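Local coordinates for protein DNA polymerase beta (Leishmania infantum, PDB 4P4M) that extends a DNA primer by template-directed addition of deoxyribonucleotides, as a type-X polymerase that probably works in base excision repair, at residues K92-A97 with A114-E119; P213-G218 with I274-T279; K306-N311 with F363-M368. All coordinates share one frame; numbering follows the deposited sequence. Where two conformers were deposited one is given.

Contact 1 of 3, residues K92-A97 with A114-E119; sequences KPKLKA and ALFDRE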
loop_
_atom_site.group_PDB
_atom_site.type_symbol
_atom_site.label_atom_id
_atom_site.label_comp_id
_atom_site.label_asym_id
_atom_site.label_seq_id
_atom_site.Cartn_x
_atom_site.Cartn_y
_atom_site.Cartn_z
ATOM N N LYS A 92 11.054 28.192 -18.630
ATOM C CA LYS A 92 10.346 26.954 -18.940
ATOM C C LYS A 92 11.245 25.712 -19.045
ATOM O O LYS A 92 10.783 24.601 -18.786
ATOM C CB LYS A 92 9.532 27.100 -20.228
ATOM C CG LYS A 92 8.594 25.933 -20.492
ATOM C CD LYS A 92 8.235 25.818 -21.964
ATOM C CE LYS A 92 7.663 27.122 -22.500
ATOM N NZ LYS A 92 7.317 27.025 -23.947
ATOM N N PRO A 93 12.522 25.888 -19.433
ATOM C CA PRO A 93 13.378 24.707 -19.597
ATOM C C PRO A 93 13.279 23.733 -18.424
ATOM O O PRO A 93 13.228 22.521 -18.637
ATOM C CB PRO A 93 14.792 25.302 -19.685
ATOM C CG PRO A 93 14.657 26.748 -19.287
ATOM C CD PRO A 93 13.270 27.131 -19.678
ATOM N N LYS A 94 13.241 24.258 -17.205
ATOM C CA LYS A 94 13.213 23.413 -16.018
ATOM C C LYS A 94 11.827 22.843 -15.721
ATOM O O LYS A 94 11.684 21.976 -14.862
ATOM C CB LYS A 94 13.742 24.171 -14.799
ATOM C CG LYS A 94 12.813 25.246 -14.271
ATOM C CD LYS A 94 13.376 25.874 -13.004
ATOM C CE LYS A 94 13.607 24.827 -11.923
ATOM N NZ LYS A 94 14.227 25.404 -10.696
ATOM N N LEU A 95 10.810 23.325 -16.427
ATOM C CA LEU A 95 9.460 22.793 -16.261
ATOM C C LEU A 95 9.308 21.459 -16.977
ATOM O O LEU A 95 8.666 20.541 -16.469
ATOM C CB LEU A 95 8.409 23.782 -16.765
ATOM C CG LEU A 95 8.133 24.995 -15.877
ATOM C CD1 LEU A 95 7.105 25.901 -16.533
ATOM C CD2 LEU A 95 7.662 24.557 -14.499
ATOM N N LYS A 96 9.895 21.359 -18.166
ATOM C CA LYS A 96 9.909 20.102 -18.902
ATOM C C LYS A 96 10.764 19.087 -18.152
ATOM O O LYS A 96 10.444 17.901 -18.107
ATOM C CB LYS A 96 10.451 20.311 -20.317
ATOM N N ALA A 97 11.854 19.568 -17.564
ATOM C CA ALA A 97 12.739 18.727 -16.774
ATOM C C ALA A 97 11.991 18.120 -15.587
ATOM O O ALA A 97 12.061 16.917 -15.338
ATOM C CB ALA A 97 13.939 19.529 -16.297
ATOM N N ALA A 114 15.856 20.422 -7.624
ATOM C CA ALA A 114 17.217 20.378 -7.099
ATOM C C ALA A 114 18.183 19.731 -8.087
ATOM O O ALA A 114 19.314 20.192 -8.247
ATOM C CB ALA A 114 17.254 19.657 -5.761
ATOM N N LEU A 115 17.736 18.661 -8.742
ATOM C CA LEU A 115 18.545 17.980 -9.748
ATOM C C LEU A 115 18.894 18.915 -10.900
ATOM O O LEU A 115 20.024 18.925 -11.387
ATOM C CB LEU A 115 17.803 16.759 -10.301
ATOM C CG LEU A 115 17.836 15.463 -9.493
ATOM C CD1 LEU A 115 16.885 14.439 -10.103
ATOM C CD2 LEU A 115 19.245 14.910 -9.426
ATOM N N PHE A 116 17.904 19.684 -11.338
ATOM C CA PHE A 116 18.079 20.626 -12.435
ATOM C C PHE A 116 19.008 21.773 -12.036
ATOM O O PHE A 116 19.887 22.170 -12.804
ATOM C CB PHE A 116 16.712 21.171 -12.864
ATOM C CG PHE A 116 16.774 22.159 -13.995
ATOM C CD1 PHE A 116 17.020 23.501 -13.750
ATOM C CD2 PHE A 116 16.571 21.749 -15.303
ATOM C CE1 PHE A 116 17.073 24.414 -14.789
ATOM C CE2 PHE A 116 16.622 22.658 -16.347
ATOM C CZ PHE A 116 16.874 23.992 -16.089
ATOM N N ASP A 117 18.821 22.290 -10.824
ATOM C CA ASP A 117 19.538 23.481 -10.371
ATOM C C ASP A 117 20.948 23.195 -9.856
ATOM O O ASP A 117 21.863 23.991 -10.067
ATOM C CB ASP A 117 18.725 24.226 -9.304
ATOM C CG ASP A 117 17.420 24.791 -9.849
ATOM O OD1 ASP A 117 17.331 25.015 -11.075
ATOM O OD2 ASP A 117 16.481 25.013 -9.052
ATOM N N ARG A 118 21.128 22.063 -9.185
ATOM C CA ARG A 118 22.423 21.744 -8.586
ATOM C C ARG A 118 23.231 20.724 -9.390
ATOM O O ARG A 118 24.410 20.502 -9.111
ATOM C CB ARG A 118 22.239 21.246 -7.149
ATOM N N GLU A 119 22.604 20.108 -10.388
ATOM C CA GLU A 119 23.261 19.044 -11.140
ATOM C C GLU A 119 23.163 19.246 -12.651
ATOM O O GLU A 119 23.835 18.558 -13.421
ATOM C CB GLU A 119 22.668 17.686 -10.758
ATOM C CG GLU A 119 22.613 17.428 -9.259
ATOM C CD GLU A 119 23.984 17.208 -8.652
ATOM O OE1 GLU A 119 24.952 17.008 -9.419
ATOM O OE2 GLU A 119 24.094 17.232 -7.408
#

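Contact 2 of 3, residues P213-G218 with I274-T279; sequences PVAATG and IRLIET. With nucleotides of chain C.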
loop_
_atom_site.group_PDB
_atom_site.type_symbol
_atom_site.label_atom_id
_atom_site.label_comp_id
_atom_site.label_asym_id
_atom_site.label_seq_id
_atom_site.Cartn_x
_atom_site.Cartn_y
_atom_site.Cartn_z
ATOM N N PRO A 213 -0.850 -3.877 20.406
ATOM C CA PRO A 213 -1.048 -3.761 18.953
ATOM C C PRO A 213 -0.241 -4.830 18.231
ATOM O O PRO A 213 0.917 -5.066 18.594
ATOM C CB PRO A 213 -0.480 -2.372 18.624
ATOM C CG PRO A 213 -0.682 -1.574 19.898
ATOM C CD PRO A 213 -0.449 -2.593 21.016
ATOM N N VAL A 214 -0.828 -5.459 17.213
ATOM C CA VAL A 214 -0.115 -6.529 16.495
ATOM C C VAL A 214 1.194 -6.030 15.884
ATOM O O VAL A 214 2.174 -6.782 15.768
ATOM C CB VAL A 214 -1.012 -7.236 15.431
ATOM C CG1 VAL A 214 -1.394 -6.276 14.304
ATOM C CG2 VAL A 214 -0.297 -8.473 14.853
ATOM N N ALA A 215 1.232 -4.753 15.527
ATOM C CA ALA A 215 2.442 -4.175 14.949
ATOM C C ALA A 215 3.608 -4.219 15.927
ATOM O O ALA A 215 4.763 -4.282 15.506
ATOM C CB ALA A 215 2.192 -2.740 14.471
ATOM N N ALA A 216 3.310 -4.223 17.226
ATOM C CA ALA A 216 4.368 -4.216 18.242
ATOM C C ALA A 216 5.083 -5.562 18.391
ATOM O O ALA A 216 6.128 -5.646 19.035
ATOM C CB ALA A 216 3.816 -3.743 19.599
ATOM N N THR A 217 4.524 -6.613 17.799
ATOM C CA THR A 217 5.138 -7.943 17.840
ATOM C C THR A 217 6.322 -8.105 16.862
ATOM O O THR A 217 7.038 -9.109 16.913
ATOM C CB THR A 217 4.106 -9.063 17.525
ATOM O OG1 THR A 217 3.690 -8.973 16.149
ATOM C CG2 THR A 217 2.889 -8.963 18.431
ATOM N N GLY A 218 6.519 -7.129 15.977
ATOM C CA GLY A 218 7.554 -7.209 14.954
ATOM C C GLY A 218 7.221 -8.177 13.817
ATOM O O GLY A 218 8.090 -8.552 13.026
ATOM N N ILE A 274 3.015 -4.078 1.349
ATOM C CA ILE A 274 2.329 -4.905 2.357
ATOM C C ILE A 274 1.882 -4.026 3.536
ATOM O O ILE A 274 2.691 -3.270 4.067
ATOM C CB ILE A 274 3.257 -6.045 2.879
ATOM C CG1 ILE A 274 3.857 -6.840 1.710
ATOM C CG2 ILE A 274 2.510 -6.960 3.888
ATOM C CD1 ILE A 274 5.018 -7.781 2.096
ATOM N N ARG A 275 0.596 -4.084 3.907
ATOM C CA ARG A 275 0.108 -3.328 5.068
ATOM C C ARG A 275 -0.384 -4.301 6.138
ATOM O O ARG A 275 -1.165 -5.212 5.858
ATOM C CB ARG A 275 -1.022 -2.337 4.702
ATOM C CG ARG A 275 -0.599 -1.017 4.002
ATOM C CD ARG A 275 0.009 0.045 4.951
ATOM N NE ARG A 275 -0.852 0.384 6.090
ATOM C CZ ARG A 275 -1.496 1.544 6.221
ATOM N NH1 ARG A 275 -1.355 2.472 5.289
ATOM N NH2 ARG A 275 -2.270 1.783 7.285
ATOM N N LEU A 276 0.090 -4.106 7.369
ATOM C CA LEU A 276 -0.317 -4.935 8.507
ATOM C C LEU A 276 -1.509 -4.263 9.209
ATOM O O LEU A 276 -1.418 -3.096 9.598
ATOM C CB LEU A 276 0.855 -5.086 9.496
ATOM C CG LEU A 276 0.578 -5.840 10.810
ATOM C CD1 LEU A 276 0.144 -7.305 10.589
ATOM C CD2 LEU A 276 1.812 -5.772 11.762
ATOM N N ILE A 277 -2.615 -4.994 9.358
ATOM C CA ILE A 277 -3.901 -4.406 9.782
ATOM C C ILE A 277 -4.528 -5.246 10.900
ATOM O O ILE A 277 -4.498 -6.475 10.830
ATOM C CB ILE A 277 -4.901 -4.351 8.585
ATOM C CG1 ILE A 277 -4.385 -3.435 7.463
ATOM C CG2 ILE A 277 -6.327 -3.917 9.045
ATOM C CD1 ILE A 277 -4.257 -1.950 7.850
ATOM N N GLU A 278 -5.071 -4.589 11.933
ATOM C CA GLU A 278 -5.741 -5.291 13.038
ATOM C C GLU A 278 -7.013 -5.998 12.551
ATOM O O GLU A 278 -7.722 -5.491 11.678
ATOM C CB GLU A 278 -6.114 -4.327 14.181
ATOM C CG GLU A 278 -4.926 -3.654 14.915
ATOM C CD GLU A 278 -4.250 -4.547 15.967
ATOM O OE1 GLU A 278 -4.835 -5.574 16.382
ATOM O OE2 GLU A 278 -3.124 -4.201 16.393
ATOM N N THR A 279 -7.328 -7.141 13.152
ATOM C CA THR A 279 -8.492 -7.932 12.730
ATOM C C THR A 279 -9.798 -7.126 12.587
ATOM O O THR A 279 -10.472 -7.196 11.542
ATOM C CB THR A 279 -8.730 -9.143 13.663
ATOM O OG1 THR A 279 -7.545 -9.943 13.707
ATOM C CG2 THR A 279 -9.899 -10.001 13.148
ATOM P P DC C 4 -1.109 5.912 9.833
ATOM O OP1 DC C 4 -1.373 4.762 10.728
ATOM O OP2 DC C 4 -0.860 7.257 10.404
ATOM O "O5'" DC C 4 0.147 5.560 8.909
ATOM C "C5'" DC C 4 0.139 4.387 8.088
ATOM C "C4'" DC C 4 1.520 4.131 7.509
ATOM O "O4'" DC C 4 1.749 5.090 6.436
ATOM C "C3'" DC C 4 2.688 4.261 8.484
ATOM O "O3'" DC C 4 3.579 3.190 8.156
ATOM C "C2'" DC C 4 3.246 5.659 8.188
ATOM C "C1'" DC C 4 2.886 5.877 6.710
ATOM N N1 DC C 4 2.521 7.295 6.348
ATOM C C2 DC C 4 3.078 7.849 5.194
ATOM O O2 DC C 4 3.853 7.151 4.525
ATOM N N3 DC C 4 2.767 9.126 4.843
ATOM C C4 DC C 4 1.925 9.833 5.599
ATOM N N4 DC C 4 1.651 11.088 5.202
ATOM C C5 DC C 4 1.343 9.291 6.791
ATOM C C6 DC C 4 1.657 8.026 7.127
HETATM O O HOH W 1 -1.128 -2.994 15.013
#

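Contact 3 of 3, residues K306-N311 with F363-M368; sequences KGYLLN and FDVLGM. With nucleotides of chain C.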
loop_
_atom_site.group_PDB
_atom_site.type_symbol
_atom_site.label_atom_id
_atom_site.label_comp_id
_atom_site.label_asym_id
_atom_site.label_seq_id
_atom_site.Cartn_x
_atom_site.Cartn_y
_atom_site.Cartn_z
ATOM N N LYS A 306 -22.139 13.113 6.770
ATOM C CA LYS A 306 -23.016 12.482 7.756
ATOM C C LYS A 306 -22.449 12.481 9.180
ATOM O O LYS A 306 -23.024 11.876 10.088
ATOM C CB LYS A 306 -23.369 11.057 7.321
ATOM C CG LYS A 306 -24.266 11.019 6.083
ATOM C CD LYS A 306 -24.743 9.616 5.777
ATOM C CE LYS A 306 -25.805 9.628 4.681
ATOM N NZ LYS A 306 -27.082 10.242 5.122
ATOM N N GLY A 307 -21.326 13.163 9.371
ATOM C CA GLY A 307 -20.729 13.273 10.690
ATOM C C GLY A 307 -19.828 12.107 11.075
ATOM O O GLY A 307 -19.629 11.847 12.265
ATOM N N TYR A 308 -19.287 11.409 10.074
ATOM C CA TYR A 308 -18.372 10.295 10.307
ATOM C C TYR A 308 -16.949 10.587 9.830
ATOM O O TYR A 308 -16.728 11.460 8.978
ATOM C CB TYR A 308 -18.846 9.034 9.575
ATOM C CG TYR A 308 -20.114 8.422 10.126
ATOM C CD1 TYR A 308 -21.358 8.876 9.712
ATOM C CD2 TYR A 308 -20.063 7.372 11.047
ATOM C CE1 TYR A 308 -22.530 8.315 10.209
ATOM C CE2 TYR A 308 -21.233 6.799 11.546
ATOM C CZ TYR A 308 -22.457 7.279 11.124
ATOM O OH TYR A 308 -23.623 6.726 11.611
ATOM N N LEU A 309 -16.005 9.832 10.392
ATOM C CA LEU A 309 -14.643 9.698 9.869
ATOM C C LEU A 309 -14.476 8.269 9.339
ATOM O O LEU A 309 -14.720 7.306 10.070
ATOM C CB LEU A 309 -13.615 9.922 10.985
ATOM C CG LEU A 309 -12.174 9.497 10.655
ATOM C CD1 LEU A 309 -11.552 10.483 9.686
ATOM C CD2 LEU A 309 -11.321 9.374 11.932
ATOM N N LEU A 310 -14.085 8.139 8.073
ATOM C CA LEU A 310 -13.778 6.832 7.473
ATOM C C LEU A 310 -12.292 6.743 7.089
ATOM O O LEU A 310 -11.766 7.617 6.377
ATOM C CB LEU A 310 -14.642 6.601 6.230
ATOM C CG LEU A 310 -14.428 5.276 5.482
ATOM C CD1 LEU A 310 -14.802 4.094 6.388
ATOM C CD2 LEU A 310 -15.232 5.227 4.173
ATOM N N ASN A 311 -11.619 5.700 7.566
ATOM C CA ASN A 311 -10.251 5.386 7.136
ATOM C C ASN A 311 -10.062 3.863 7.098
ATOM O O ASN A 311 -11.041 3.117 7.193
ATOM C CB ASN A 311 -9.204 6.090 8.032
ATOM C CG ASN A 311 -9.328 5.700 9.496
ATOM O OD1 ASN A 311 -9.741 4.586 9.811
ATOM N ND2 ASN A 311 -8.978 6.625 10.402
ATOM N N PHE A 363 -21.268 0.871 3.218
ATOM C CA PHE A 363 -22.145 1.501 2.226
ATOM C C PHE A 363 -23.503 1.829 2.876
ATOM O O PHE A 363 -24.040 2.936 2.722
ATOM C CB PHE A 363 -22.378 0.576 1.020
ATOM C CG PHE A 363 -21.216 0.484 0.038
ATOM C CD1 PHE A 363 -20.262 -0.527 0.156
ATOM C CD2 PHE A 363 -21.129 1.351 -1.048
ATOM C CE1 PHE A 363 -19.209 -0.636 -0.770
ATOM C CE2 PHE A 363 -20.084 1.251 -1.977
ATOM C CZ PHE A 363 -19.128 0.252 -1.841
ATOM N N ASP A 364 -24.055 0.862 3.609
ATOM C CA ASP A 364 -25.401 1.003 4.191
ATOM C C ASP A 364 -25.493 2.143 5.207
ATOM O O ASP A 364 -26.431 2.940 5.176
ATOM C CB ASP A 364 -25.854 -0.309 4.863
ATOM C CG ASP A 364 -26.092 -1.437 3.871
ATOM O OD1 ASP A 364 -26.269 -1.160 2.669
ATOM O OD2 ASP A 364 -26.116 -2.613 4.300
ATOM N N VAL A 365 -24.530 2.205 6.124
ATOM C CA VAL A 365 -24.526 3.238 7.162
ATOM C C VAL A 365 -24.344 4.623 6.538
ATOM O O VAL A 365 -24.849 5.628 7.059
ATOM C CB VAL A 365 -23.441 2.959 8.219
ATOM C CG1 VAL A 365 -23.252 4.156 9.163
ATOM C CG2 VAL A 365 -23.795 1.702 9.010
ATOM N N LEU A 366 -23.644 4.676 5.407
ATOM C CA LEU A 366 -23.398 5.960 4.743
ATOM C C LEU A 366 -24.466 6.313 3.705
ATOM O O LEU A 366 -24.368 7.337 3.022
ATOM C CB LEU A 366 -22.008 5.974 4.105
ATOM C CG LEU A 366 -20.848 5.887 5.108
ATOM C CD1 LEU A 366 -19.511 5.964 4.377
ATOM C CD2 LEU A 366 -20.953 6.976 6.195
ATOM N N GLY A 367 -25.479 5.461 3.582
ATOM C CA GLY A 367 -26.556 5.688 2.631
ATOM C C GLY A 367 -26.163 5.657 1.165
ATOM O O GLY A 367 -26.771 6.354 0.348
ATOM N N MET A 368 -25.158 4.852 0.824
ATOM C CA MET A 368 -24.688 4.714 -0.554
ATOM C C MET A 368 -25.015 3.331 -1.099
ATOM O O MET A 368 -24.871 2.344 -0.390
ATOM C CB MET A 368 -23.167 4.892 -0.625
ATOM C CG MET A 368 -22.643 6.196 -0.065
ATOM S SD MET A 368 -20.834 6.183 0.016
ATOM C CE MET A 368 -20.388 5.888 -1.698
ATOM P P DT C 2 -11.319 13.119 6.114
ATOM O OP1 DT C 2 -12.410 12.578 6.956
ATOM O OP2 DT C 2 -10.885 14.528 6.264
ATOM O "O5'" DT C 2 -10.021 12.212 6.301
ATOM C "C5'" DT C 2 -10.168 10.795 6.237
ATOM C "C4'" DT C 2 -8.796 10.157 6.141
ATOM O "O4'" DT C 2 -8.205 10.448 4.848
ATOM C "C3'" DT C 2 -7.780 10.605 7.201
ATOM O "O3'" DT C 2 -7.642 9.505 8.115
ATOM C "C2'" DT C 2 -6.507 10.876 6.394
ATOM C "C1'" DT C 2 -6.821 10.264 5.025
ATOM N N1 DT C 2 -6.032 10.848 3.884
ATOM C C2 DT C 2 -5.314 9.990 3.070
ATOM O O2 DT C 2 -5.282 8.781 3.205
ATOM N N3 DT C 2 -4.615 10.595 2.067
ATOM C C4 DT C 2 -4.562 11.944 1.790
ATOM O O4 DT C 2 -3.887 12.365 0.853
ATOM C C5 DT C 2 -5.333 12.792 2.665
ATOM C C7 DT C 2 -5.337 14.287 2.451
ATOM C C6 DT C 2 -6.021 12.216 3.663
ATOM P P DA C 3 -6.506 9.504 9.257
ATOM O OP1 DA C 3 -7.000 8.678 10.385
ATOM O OP2 DA C 3 -6.056 10.896 9.488
ATOM O "O5'" DA C 3 -5.282 8.756 8.565
ATOM C "C5'" DA C 3 -5.425 7.406 8.129
ATOM C "C4'" DA C 3 -4.103 6.940 7.551
ATOM O "O4'" DA C 3 -3.869 7.606 6.285
ATOM C "C3'" DA C 3 -2.905 7.246 8.446
ATOM O "O3'" DA C 3 -2.332 6.003 8.789
ATOM C "C2'" DA C 3 -1.959 8.041 7.549
ATOM C "C1'" DA C 3 -2.484 7.799 6.135
ATOM N N9 DA C 3 -2.239 8.960 5.281
ATOM C C8 DA C 3 -2.765 10.212 5.440
ATOM N N7 DA C 3 -2.359 11.076 4.535
ATOM C C5 DA C 3 -1.501 10.341 3.732
ATOM C C6 DA C 3 -0.735 10.690 2.603
ATOM N N6 DA C 3 -0.728 11.927 2.071
ATOM N N1 DA C 3 0.024 9.719 2.046
ATOM C C2 DA C 3 0.016 8.491 2.588
ATOM N N3 DA C 3 -0.656 8.051 3.652
ATOM C C4 DA C 3 -1.408 9.033 4.183
HETATM O O HOH W 2 -25.604 6.780 9.745
#

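Contact 1 of 3, residues K92-A97 with A114-E119
The first turn of helix 93-101 meets the last turn or so of helix 109-119 through two kinds of interaction, a ring packed on aliphatic carbon and a salt bridge beside it. The two short helix segments run at 127° to each other, N to C, and their axes come no nearer than 10.1 Å, so side chains fill the gap between them.

The apolar part is built on Phe-116. Its CG stands anti to the backbone N, which sends the ring straight at the other helix. There Lys-94 CB sits almost exactly over the ring centre, 3.3 Å from the centroid and only 10° off the normal, a close CH-pi contact made by the root of a lysine chain. Ala-97 CB, one turn further along, lies 3.6 Å from Phe-116 CD2, and Pro-93 CB reaches the far tip more loosely, 4.4 Å from Phe-116 CZ. Ala-97 also touches Phe-122, beyond helix 109-119.

The polar part starts from the same lysine. Its CG takes the crowded position between backbone N and carbonyl carbon (chi1 72°), and a bend at chi3 brings the ammonium to Asp-117, the two side chains crossing at about a right angle. Lys-94 NZ lies 2.8 Å from Asp-117 OD2, on the syn lone pair of that oxygen, with a second, weak bond of 3.2 Å from NZ to OD1.

Both segments lie in the polymerase X family region, helix 109-119 in the part matching the fingers of polymerase lambda, away from the nucleotide and magnesium sites. One lysine thus serves twice: its base covers the aromatic face while its ammonium pairs with a carboxylate beside the ring, probably offsetting its charge, and together the two contacts restrict how the lysine can turn.

Contact 2 of 3, residues P213-G218 with I274-T279
In the palm domain, the nucleotidyltransferase fold of this polymerase, a single 3-10 turn at 214-217 leads into helix 219-229 and packs against the end of strand 270-277 of the main sheet. Val-214, Leu-276 and Glu-278 carry most of the buried surface.

Val-214 points at the strand. Its CG1, in the crowded position between backbone N and carbonyl carbon (chi1 66°), rests 4.0 Å from Leu-276 CG and is also packed against the carboxylate of Glu-278. The side chain also touches Val-219 of the helix and Arg-203 of strand 193-203.

Leu-276 answers from the strand with its CG anti to the backbone N. CG and both methyls lie by Val-214 CG1, while CD2 also reaches Ala-215, 3.6 Å from Ala-215 CA. The same leucine touches Val-219 and Leu-201, so it lies between the sheet and the helix that the turn introduces.

Glu-278, just past the strand, bends at chi2 (-80°) so that its carboxylate slides alongside the valine in the opposite direction. OE2 accepts the backbone N-H of Val-214 at 2.7 Å on its syn lone pair, with an N-H...O angle of 160°. Two donors, Val-214 N and water 1, meet OE2, consistent with an ionised carboxylate. The next backbone N-H is reached indirectly: water 1 accepts from Ala-215 N at 3.0 Å and donates to Glu-278 OE2 at 2.7 Å.

Contact 3 of 3, residues K306-N311 with F363-M368
Strand 308-310 leaves helix 293-305 through Gly-307 and passes the C-terminal end of helix 359-365, the backbones staying well apart: the nearest CA atoms, those of Lys-306 and Leu-366, are 7.2 Å from each other. Gly-307 closes helix 293-305 and Gly-367 closes helix 359-365, each at positive phi in a Schellman motif.

Side chains bridge the gap. Tyr-308, its CG anti to the carbonyl carbon (chi1 -69°), extends across Val-365 at about a right angle, bringing its OH to 3.6 Å from Val-365 CG1. Nearer the root of the ring, CD1 lies 4.0 Å from Leu-366 CD2. The other methyl of that leucine, CD1, meets Leu-310 CD2 more loosely. Water 2 bridges the two segments, 2.7 Å from Tyr-308 OH and donating to Val-365 O at 3.0 Å. Lys-306 lays its aliphatic chain over the helix end, with CE 3.2 Å from Leu-366 O.

Next in the chain after Leu-310, Asn-311 faces the DNA: its ND2 donates to OP1 of DA3 of chain C at 2.9 Å, at a bent angle of 137°. Its OD1 accepts from the backbone N of Tyr-313 and Gly-314, which fixes the amide for that task. This is the thumb subdomain of a family X polymerase, where a small hairpin, 308-310 with 315-317, packs on helices and touches the backbone of the bound DNA strand.

Contact 2 is the most buried and lies in the palm; contact 3, in the thumb, is partly buried, and contact 1 is a surface contact between helices 93-101 and 109-119. They follow one another along the chain and share no helix or strand. Contacts 2 and 3 are neighbours, about 8 Å apart at their nearest atoms, and Arg-275 and Asn-311 both lie at chain C, whereas contacts 1 and 2 are about 26 Å apart at theirs. Chemistry varies with place: a charged pair flanks a ring in contact 1, a carboxylate takes one backbone N-H directly and a second through water in contact 2, and contact 3 relies on apolar packing with a bridging water.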